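Local coordinates for antisigma-factor antagonist STAS (Rhodobacter sphaeroides, PDB 3LKL), which is the C-terminal STAS domain of a SulP-like membrane protein that probably transports sulfate or a related anion, at residues V50-W56 and E85-L90. Coordinates in Å, arbitrary orientation, origin at the centre of the assembly. Numbering follows the deposited sequence.
Sequences VSRAHIW and EASETL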
loop_
_atom_site.group_PDB
_atom_site.type_symbol
_atom_site.label_atom_id
_atom_site.label_comp_id
_atom_site.label_asym_id
_atom_site.label_seq_id
_atom_site.Cartn_x
_atom_site.Cartn_y
_atom_site.Cartn_z
ATOM N N VAL A 50 1.200 -8.244 -4.136
ATOM C CA VAL A 50 0.744 -6.894 -3.862
ATOM C C VAL A 50 0.446 -6.645 -2.334
ATOM O O VAL A 50 -0.176 -5.606 -2.000
ATOM C CB VAL A 50 -0.501 -6.560 -4.706
ATOM C CG1 VAL A 50 -0.125 -6.510 -6.185
ATOM C CG2 VAL A 50 -1.634 -7.597 -4.486
ATOM N N SER A 51 0.882 -7.570 -1.453
ATOM C CA SER A 51 0.625 -7.498 -0.004
ATOM C C SER A 51 1.071 -6.198 0.651
ATOM O O SER A 51 0.372 -5.719 1.560
ATOM C CB SER A 51 1.141 -8.728 0.768
ATOM O OG SER A 51 2.542 -8.920 0.600
ATOM N N ARG A 52 2.114 -5.544 0.105
ATOM C CA ARG A 52 2.614 -4.301 0.657
ATOM C C ARG A 52 2.101 -3.079 -0.077
ATOM O O ARG A 52 2.741 -2.028 -0.045
ATOM C CB ARG A 52 4.155 -4.280 0.562
ATOM C CG ARG A 52 4.851 -5.277 1.459
ATOM C CD ARG A 52 6.218 -5.747 0.900
ATOM N NE ARG A 52 6.628 -6.990 1.579
ATOM C CZ ARG A 52 6.435 -8.231 1.106
ATOM N NH1 ARG A 52 5.852 -8.438 -0.058
ATOM N NH2 ARG A 52 6.823 -9.280 1.808
ATOM N N ALA A 53 0.997 -3.201 -0.809
ATOM C CA ALA A 53 0.543 -2.088 -1.632
ATOM C C ALA A 53 -0.948 -1.858 -1.362
ATOM O O ALA A 53 -1.593 -2.679 -0.732
ATOM C CB ALA A 53 0.794 -2.416 -3.164
ATOM N N HIS A 54 -1.465 -0.737 -1.809
ATOM C CA HIS A 54 -2.885 -0.448 -1.702
ATOM C C HIS A 54 -3.336 -0.149 -3.092
ATOM O O HIS A 54 -2.687 0.627 -3.824
ATOM C CB HIS A 54 -3.155 0.798 -0.907
ATOM C CG HIS A 54 -2.745 0.706 0.510
ATOM N ND1 HIS A 54 -3.264 -0.235 1.376
ATOM C CD2 HIS A 54 -1.827 1.407 1.206
ATOM C CE1 HIS A 54 -2.669 -0.104 2.554
ATOM N NE2 HIS A 54 -1.815 0.903 2.478
ATOM N N ILE A 55 -4.433 -0.781 -3.467
ATOM C CA ILE A 55 -5.031 -0.539 -4.780
ATOM C C ILE A 55 -6.157 0.481 -4.487
ATOM O O ILE A 55 -7.029 0.218 -3.703
ATOM C CB ILE A 55 -5.540 -1.838 -5.402
ATOM C CG1 ILE A 55 -4.325 -2.789 -5.697
ATOM C CG2 ILE A 55 -6.277 -1.519 -6.617
ATOM C CD1 ILE A 55 -4.758 -4.131 -6.206
ATOM N N TRP A 56 -6.055 1.640 -5.114
ATOM C CA TRP A 56 -6.886 2.777 -4.801
ATOM C C TRP A 56 -7.950 3.059 -5.826
ATOM O O TRP A 56 -8.776 3.929 -5.593
ATOM C CB TRP A 56 -6.005 4.002 -4.713
ATOM C CG TRP A 56 -5.147 4.014 -3.515
ATOM C CD1 TRP A 56 -3.813 4.025 -3.487
ATOM C CD2 TRP A 56 -5.594 4.040 -2.170
ATOM N NE1 TRP A 56 -3.365 4.041 -2.186
ATOM C CE2 TRP A 56 -4.465 4.104 -1.367
ATOM C CE3 TRP A 56 -6.879 4.066 -1.567
ATOM C CZ2 TRP A 56 -4.541 4.080 0.014
ATOM C CZ3 TRP A 56 -6.957 4.120 -0.224
ATOM C CH2 TRP A 56 -5.804 4.109 0.567
ATOM N N GLU A 85 -5.452 -7.900 1.083
ATOM C CA GLU A 85 -4.901 -6.723 1.793
ATOM C C GLU A 85 -4.812 -5.470 0.870
ATOM O O GLU A 85 -5.186 -4.351 1.265
ATOM C CB GLU A 85 -3.538 -7.062 2.322
ATOM C CG GLU A 85 -3.563 -8.149 3.365
ATOM C CD GLU A 85 -2.473 -9.200 3.150
ATOM O OE1 GLU A 85 -2.795 -10.274 2.530
ATOM O OE2 GLU A 85 -1.302 -8.946 3.572
ATOM N N ALA A 86 -4.364 -5.655 -0.361
ATOM C CA ALA A 86 -4.196 -4.505 -1.330
ATOM C C ALA A 86 -5.487 -3.872 -1.716
ATOM O O ALA A 86 -5.598 -2.647 -1.926
ATOM C CB ALA A 86 -3.394 -4.968 -2.642
ATOM N N SER A 87 -6.481 -4.715 -1.827
ATOM C CA SER A 87 -7.737 -4.296 -2.308
ATOM C C SER A 87 -8.767 -3.937 -1.223
ATOM O O SER A 87 -9.800 -3.403 -1.566
ATOM C CB SER A 87 -8.283 -5.401 -3.177
ATOM O OG SER A 87 -8.928 -6.378 -2.384
ATOM N N GLU A 88 -8.463 -4.198 0.058
ATOM C CA GLU A 88 -9.387 -3.922 1.182
ATOM C C GLU A 88 -9.879 -2.467 1.072
ATOM O O GLU A 88 -11.082 -2.184 1.176
ATOM C CB GLU A 88 -8.644 -4.139 2.538
ATOM C CG GLU A 88 -9.444 -4.438 3.762
ATOM C CD GLU A 88 -8.537 -4.503 4.999
ATOM O OE1 GLU A 88 -7.286 -4.569 4.827
ATOM O OE2 GLU A 88 -9.075 -4.509 6.139
ATOM N N THR A 89 -8.938 -1.566 0.816
ATOM C CA THR A 89 -9.148 -0.122 0.807
ATOM C C THR A 89 -10.332 0.286 -0.041
ATOM O O THR A 89 -11.384 0.832 0.443
ATOM C CB THR A 89 -7.856 0.582 0.179
ATOM O OG1 THR A 89 -7.258 -0.275 -0.878
ATOM C CG2 THR A 89 -6.895 0.928 1.326
ATOM N N LEU A 90 -10.150 -0.053 -1.301
ATOM C CA LEU A 90 -11.003 0.273 -2.354
ATOM C C LEU A 90 -12.303 -0.507 -2.312
ATOM O O LEU A 90 -13.329 0.044 -2.680
ATOM C CB LEU A 90 -10.300 -0.037 -3.655
ATOM C CG LEU A 90 -10.988 0.282 -4.972
ATOM C CD1 LEU A 90 -11.236 1.810 -5.200
ATOM C CD2 LEU A 90 -10.137 -0.316 -6.084
#
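Val50 lies where the chain leaves the central sheet, and a type I turn from Val50 to Ala53, closed by Ala53 N to Val50 O at 2.9 Å, swings the chain onto helix 83-92. At this corner Val50 CG2 lies 3.7 Å from Ala86 CB, an apolar contact, while Ser51 CB merely comes within 3.7 Å of Glu85 OE2; the Ser51 hydroxyl is hydrogen-bonded to Asp49. The axis of strand 53-55 comes within 5.5 Å of that of helix segment 85-90, their N-to-C directions 40° apart. So close an approach suits the small Ala86: its CA makes a CA-H...O contact with Ala53 O at 3.2 Å. His54 CA sits 4.3 Å from Ala86 CA, and its imidazole NE2 is hydrogen-bonded to Asp65 of the second subunit. Two hydrogen bonds then fix Ile55: its N donates to Ala86 O at 2.7 Å, nearly linear at 174°, and its O accepts from Thr89 OG1 at 2.9 Å. Ile55 CG2 also meets Leu90 CD2 at 4.1 Å, and its side chain reaches helix 58-73. Trp56 starts away from the helix, yet its ring returns, CH2 to Thr89 CG2 being 3.4 Å; NE1 is hydrogen-bonded to Gln24. Backbone hydrogen bonds of His54 with Gly23 and Leu25, and of Trp56 with Leu25, pair the short strand in parallel with 24-25. The C-terminal helix thus packs against the segment leading from a central β-strand into helix 58-73, a β-to-α connection of the α/β STAS fold.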